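Local coordinates for endoglucanase (Clostridium thermocellum, PDB 2C4X), which forms the C-terminal PKD and CBM44 part of a probable cellulosomal cellulase, whose carbohydrate-binding module recognises beta-glucan chains and xyloglucan, at residues Val160-Thr165 with Leu217-Asp222; Met186-Asp191 with Thr226-Met231. The protein carries 1 engineered substitution. One frame throughout, in Å; residues are numbered along the deposited sequence.

Contact 1: Val160-Thr165 with Leu217-Asp222; sequences VVPGTT and LTLPED
The carbonyl oxygen of Thr164 receives two hydrogens from 217-222, the N-H of Leu219 and the CA-H of Thr218. Leu219 N donates to Thr164 O at 3.0 Å with an N-H...O angle of 153°, and Thr218 CA makes its CA-H...O contact at 3.3 Å to the same Thr164 O. Leu219 answers with its own carbonyl, which takes the N-H of Gly163, although this bond is modelled rather short. One residue on, Thr165 and Thr218 form an antiparallel non-hydrogen-bonded pair whose side chains share a sheet face; Thr165 OG1 and Thr218 OG1 are hydrogen-bonded at 2.9 Å, and either may be the donor.

Apolar contact lies alongside. Leu219 CB points toward 160-165 and CG stands anti to the backbone N (chi1 180°); Leu219 CD2 meets Val160 CG2 at 3.6 Å and Pro162 CA at 3.7 Å. Pro162 CB rests against the carbonyl oxygens of Pro220 and Glu221. Gly163 is the third residue of a type II turn from Val161 to Thr164; its phi of 101° suits a residue without CB. Ile185 and Met166 also pack on Leu219.

Backbone bonds thus hold the turn before strand 165-172 against the end of its neighbour 211-218, an outer strand of one sheet of the beta-sandwich CBM44 module, while a buried leucine fills the apolar side and the polar threonine pair lies on exposed residues.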
loop_
_atom_site.group_PDB
_atom_site.type_symbol
_atom_site.label_atom_id
_atom_site.label_comp_id
_atom_site.label_asym_id
_atom_site.label_seq_id
_atom_site.Cartn_x
_atom_site.Cartn_y
_atom_site.Cartn_z
ATOM N N VAL A 160 11.221 -6.462 11.322
ATOM C CA VAL A 160 10.168 -7.348 10.806
ATOM C C VAL A 160 10.514 -8.819 11.032
ATOM O O VAL A 160 11.688 -9.182 11.101
ATOM C CB VAL A 160 9.869 -7.096 9.297
ATOM C CG1 VAL A 160 9.343 -5.692 9.088
ATOM C CG2 VAL A 160 11.104 -7.313 8.437
ATOM N N VAL A 161 9.493 -9.662 11.169
ATOM C CA VAL A 161 9.726 -11.099 11.221
ATOM C C VAL A 161 10.012 -11.608 9.802
ATOM O O VAL A 161 9.479 -11.060 8.834
ATOM C CB VAL A 161 8.558 -11.896 11.901
ATOM C CG1 VAL A 161 8.305 -11.383 13.322
ATOM C CG2 VAL A 161 7.284 -11.859 11.065
ATOM N N PRO A 162 10.878 -12.633 9.672
ATOM C CA PRO A 162 11.124 -13.253 8.367
ATOM C C PRO A 162 9.833 -13.665 7.652
ATOM O O PRO A 162 8.912 -14.198 8.278
ATOM C CB PRO A 162 11.958 -14.482 8.726
ATOM C CG PRO A 162 12.671 -14.087 9.970
ATOM C CD PRO A 162 11.692 -13.254 10.735
ATOM N N GLY A 163 9.772 -13.404 6.348
ATOM C CA GLY A 163 8.586 -13.705 5.544
ATOM C C GLY A 163 7.718 -12.489 5.256
ATOM O O GLY A 163 6.805 -12.562 4.434
ATOM N N THR A 164 8.007 -11.373 5.926
ATOM C CA THR A 164 7.183 -10.155 5.845
ATOM C C THR A 164 7.411 -9.368 4.555
ATOM O O THR A 164 8.553 -9.132 4.154
ATOM C CB THR A 164 7.471 -9.213 7.045
ATOM O OG1 THR A 164 7.290 -9.926 8.273
ATOM C CG2 THR A 164 6.567 -7.963 7.031
ATOM N N THR A 165 6.323 -8.956 3.913
ATOM C CA THR A 165 6.419 -8.058 2.775
ATOM C C THR A 165 6.187 -6.624 3.247
ATOM O O THR A 165 5.137 -6.306 3.807
ATOM C CB THR A 165 5.432 -8.438 1.655
ATOM O OG1 THR A 165 5.710 -9.771 1.211
ATOM C CG2 THR A 165 5.545 -7.482 0.469
ATOM N N LEU A 217 9.022 -5.125 -0.800
ATOM C CA LEU A 217 10.229 -5.881 -0.492
ATOM C C LEU A 217 9.893 -6.967 0.526
ATOM O O LEU A 217 9.270 -6.684 1.549
ATOM C CB LEU A 217 11.295 -4.934 0.064
ATOM C CG LEU A 217 12.568 -5.553 0.647
ATOM C CD1 LEU A 217 13.369 -6.260 -0.422
ATOM C CD2 LEU A 217 13.386 -4.496 1.320
ATOM N N THR A 218 10.293 -8.204 0.242
ATOM C CA THR A 218 10.083 -9.303 1.182
ATOM C C THR A 218 11.378 -9.718 1.879
ATOM O O THR A 218 12.396 -9.982 1.219
ATOM C CB THR A 218 9.439 -10.531 0.495
ATOM O OG1 THR A 218 8.241 -10.120 -0.162
ATOM C CG2 THR A 218 9.092 -11.621 1.508
ATOM N N LEU A 219 11.340 -9.752 3.211
ATOM C CA LEU A 219 12.392 -10.406 3.984
ATOM C C LEU A 219 12.147 -11.917 3.893
ATOM O O LEU A 219 11.097 -12.387 4.316
ATOM C CB LEU A 219 12.377 -9.937 5.448
ATOM C CG LEU A 219 13.437 -10.567 6.370
ATOM C CD1 LEU A 219 14.844 -10.108 5.965
ATOM C CD2 LEU A 219 13.175 -10.246 7.838
ATOM N N PRO A 220 13.100 -12.680 3.312
ATOM C CA PRO A 220 12.887 -14.120 3.123
ATOM C C PRO A 220 12.628 -14.884 4.425
ATOM O O PRO A 220 13.152 -14.523 5.485
ATOM C CB PRO A 220 14.195 -14.589 2.472
ATOM C CG PRO A 220 14.753 -13.362 1.832
ATOM C CD PRO A 220 14.404 -12.247 2.774
ATOM N N GLU A 221 11.832 -15.941 4.324
ATOM C CA GLU A 221 11.436 -16.751 5.477
ATOM C C GLU A 221 12.575 -17.460 6.228
ATOM O O GLU A 221 12.431 -17.777 7.413
ATOM C CB GLU A 221 10.389 -17.777 5.045
ATOM C CG GLU A 221 9.196 -17.804 5.966
ATOM C CD GLU A 221 7.883 -17.875 5.211
ATOM O OE1 GLU A 221 7.541 -18.979 4.721
ATOM O OE2 GLU A 221 7.191 -16.831 5.118
ATOM N N ASP A 222 13.688 -17.713 5.546
ATOM C CA ASP A 222 14.799 -18.474 6.139
ATOM C C ASP A 222 15.828 -17.642 6.923
ATOM O O ASP A 222 16.805 -18.188 7.434
ATOM C CB ASP A 222 15.490 -19.361 5.086
ATOM C CG ASP A 222 16.147 -18.557 3.964
ATOM O OD1 ASP A 222 16.007 -17.314 3.924
ATOM O OD2 ASP A 222 16.816 -19.180 3.111
#

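Contact 2: Met186-Asp191 with Thr226-Met231; sequences MPHTPD and TWPQQM
Thr189 and Trp227 lie side by side and point the same way, with the threonine methyl over the indole. Thr189 CG2 stands 3.9 Å from the centroid of the six-membered ring of Trp227 and 26° off the ring normal, a CH-pi contact displaced toward the rim, where Thr189 CG2 is 3.5 Å from Trp227 CZ2. Thr189 OG1 is engaged separately, by Ser193. Pro187 approaches the edge of the same indole, its CB near Trp227 CE3.

His188 and Pro228 cross at about a right angle. The carbonyl oxygen of Pro228 lies over one face of the imidazole, and Pro228 CG reaches His188 CE1 at 3.6 Å. Pro228 O also accepts the backbone bond from His188 N at 3.0 Å, with the donor nearly in line with C=O. One restraint on the ring's rotation is the bond from His188 ND1 to Thr189 O, 2.8 Å, which arrives from above that carbonyl plane. Trp192 stacks on the imidazole.

Met186, built as selenomethionine, runs beside Gln230 in the same direction. Its last torsion (chi3 51°) bends CE over a face of the Gln230 amide, with Met186 CE 3.3 Å from Gln230 OE1. That amide is held by Tyr184 through OE1 and by Asp155 through NE2. Their backbones form an antiparallel hydrogen-bonded pair; the bond from Gln230 N to Met186 O measures 3.0 Å and is almost straight at the hydrogen (177°), though the donor stands above the carbonyl plane of Met186.

The contact therefore joins the end of strand 178-187 to the start of strand 229-238, neighbours in a five-stranded antiparallel sheet of the carbohydrate-binding module. Strand 148-155 lies on the other flank of 229-238, and strand 198-203 lies beyond 178-187.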
loop_
_atom_site.group_PDB
_atom_site.type_symbol
_atom_site.label_atom_id
_atom_site.label_comp_id
_atom_site.label_asym_id
_atom_site.label_seq_id
_atom_site.Cartn_x
_atom_site.Cartn_y
_atom_site.Cartn_z
HETATM N N MSE A 186 18.586 -5.448 5.571
HETATM C CA MSE A 186 19.875 -6.065 5.737
HETATM C C MSE A 186 20.013 -6.654 7.145
HETATM O O MSE A 186 20.477 -5.968 8.059
HETATM C CB MSE A 186 20.972 -5.028 5.451
HETATM C CG MSE A 186 22.384 -5.563 5.539
HETATM SE SE MSE A 186 23.738 -4.295 4.881
HETATM C CE MSE A 186 23.190 -2.756 5.908
ATOM N N PRO A 187 19.565 -7.914 7.334
ATOM C CA PRO A 187 19.891 -8.639 8.565
ATOM C C PRO A 187 21.387 -8.925 8.650
ATOM O O PRO A 187 22.048 -9.136 7.623
ATOM C CB PRO A 187 19.112 -9.953 8.435
ATOM C CG PRO A 187 18.133 -9.732 7.333
ATOM C CD PRO A 187 18.724 -8.720 6.430
ATOM N N HIS A 188 21.914 -8.910 9.866
ATOM C CA HIS A 188 23.327 -9.160 10.104
ATOM C C HIS A 188 23.461 -9.722 11.511
ATOM O O HIS A 188 22.593 -9.474 12.359
ATOM C CB HIS A 188 24.145 -7.859 9.959
ATOM C CG HIS A 188 23.674 -6.743 10.853
ATOM N ND1 HIS A 188 24.214 -6.511 12.099
ATOM C CD2 HIS A 188 22.705 -5.811 10.686
ATOM C CE1 HIS A 188 23.595 -5.487 12.663
ATOM N NE2 HIS A 188 22.671 -5.048 11.829
ATOM N N THR A 189 24.521 -10.494 11.753
ATOM C CA THR A 189 24.888 -10.872 13.102
ATOM C C THR A 189 25.266 -9.591 13.875
ATOM O O THR A 189 25.732 -8.613 13.272
ATOM C CB THR A 189 26.086 -11.860 13.123
ATOM O OG1 THR A 189 27.173 -11.303 12.367
ATOM C CG2 THR A 189 25.698 -13.224 12.542
ATOM N N PRO A 190 25.060 -9.585 15.207
ATOM C CA PRO A 190 25.422 -8.414 16.017
ATOM C C PRO A 190 26.819 -7.850 15.746
ATOM O O PRO A 190 26.981 -6.639 15.759
ATOM C CB PRO A 190 25.321 -8.937 17.451
ATOM C CG PRO A 190 24.252 -9.982 17.369
ATOM C CD PRO A 190 24.444 -10.645 16.030
ATOM N N ASP A 191 27.803 -8.714 15.484
ATOM C CA ASP A 191 29.163 -8.256 15.214
ATOM C C ASP A 191 29.496 -7.983 13.728
ATOM O O ASP A 191 30.652 -7.705 13.394
ATOM C CB ASP A 191 30.196 -9.191 15.872
ATOM C CG ASP A 191 30.372 -10.515 15.131
ATOM O OD1 ASP A 191 29.583 -10.834 14.210
ATOM O OD2 ASP A 191 31.320 -11.247 15.482
ATOM N N THR A 226 16.445 -13.663 15.049
ATOM C CA THR A 226 17.139 -12.993 16.151
ATOM C C THR A 226 18.186 -11.966 15.689
ATOM O O THR A 226 18.672 -11.169 16.498
ATOM C CB THR A 226 17.784 -14.013 17.119
ATOM O OG1 THR A 226 18.755 -14.802 16.419
ATOM C CG2 THR A 226 16.719 -14.944 17.703
ATOM N N TRP A 227 18.519 -11.978 14.394
ATOM C CA TRP A 227 19.548 -11.088 13.850
ATOM C C TRP A 227 19.032 -9.666 13.800
ATOM O O TRP A 227 17.920 -9.439 13.306
ATOM C CB TRP A 227 19.949 -11.526 12.437
ATOM C CG TRP A 227 20.854 -12.730 12.377
ATOM C CD1 TRP A 227 21.067 -13.658 13.360
ATOM C CD2 TRP A 227 21.643 -13.143 11.256
ATOM N NE1 TRP A 227 21.954 -14.615 12.923
ATOM C CE2 TRP A 227 22.320 -14.324 11.633
ATOM C CE3 TRP A 227 21.856 -12.620 9.969
ATOM C CZ2 TRP A 227 23.194 -15.000 10.766
ATOM C CZ3 TRP A 227 22.729 -13.283 9.114
ATOM C CH2 TRP A 227 23.389 -14.458 9.517
ATOM N N PRO A 228 19.827 -8.701 14.313
ATOM C CA PRO A 228 19.454 -7.302 14.133
ATOM C C PRO A 228 19.356 -6.970 12.640
ATOM O O PRO A 228 19.992 -7.641 11.811
ATOM C CB PRO A 228 20.590 -6.530 14.817
ATOM C CG PRO A 228 21.715 -7.495 14.940
ATOM C CD PRO A 228 21.081 -8.844 15.078
ATOM N N GLN A 229 18.535 -5.975 12.305
ATOM C CA GLN A 229 18.244 -5.640 10.911
ATOM C C GLN A 229 18.423 -4.158 10.642
ATOM O O GLN A 229 18.034 -3.315 11.465
ATOM C CB GLN A 229 16.800 -6.021 10.569
ATOM C CG GLN A 229 16.444 -7.469 10.825
ATOM C CD GLN A 229 14.941 -7.723 10.805
ATOM O OE1 GLN A 229 14.137 -6.789 10.869
ATOM N NE2 GLN A 229 14.559 -8.989 10.736
ATOM N N GLN A 230 19.018 -3.832 9.499
ATOM C CA GLN A 230 18.976 -2.467 8.991
ATOM C C GLN A 230 18.004 -2.419 7.822
ATOM O O GLN A 230 18.147 -3.182 6.866
ATOM C CB GLN A 230 20.362 -1.995 8.558
ATOM C CG GLN A 230 20.397 -0.544 8.098
ATOM C CD GLN A 230 21.780 -0.113 7.677
ATOM O OE1 GLN A 230 21.989 0.296 6.534
ATOM N NE2 GLN A 230 22.742 -0.208 8.598
HETATM N N MSE A 231 17.005 -1.543 7.912
HETATM C CA MSE A 231 16.081 -1.305 6.808
HETATM C C MSE A 231 16.309 0.104 6.261
HETATM O O MSE A 231 16.566 1.036 7.019
HETATM C CB MSE A 231 14.640 -1.469 7.293
HETATM C CG MSE A 231 13.551 -1.303 6.235
HETATM SE SE MSE A 231 11.726 -1.430 7.034
HETATM C CE MSE A 231 11.628 0.315 7.821
#

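From the N terminus, 160-165 comes first and leads into strand 165-172; then 186-191 ends strand 178-187. Segment 217-222 leaves strand 211-218, and 226-231 opens strand 229-238. Contact 1 closes a loop of 51 intervening residues and contact 2 one of 34, and their segments alternate, so the two closures cross rather than nest. Contact 1 belongs to the sheet holding 165-172 and 211-218, contact 2 to the sheet holding 178-187 and 229-238. With centres 13 Å apart they touch directly: Gln229 NE2 lies 2.9 Å from Val160 O, a probable hydrogen bond, and Leu219 CD1 packs on Pro187 CG at 3.6 Å, tying the two sheets together.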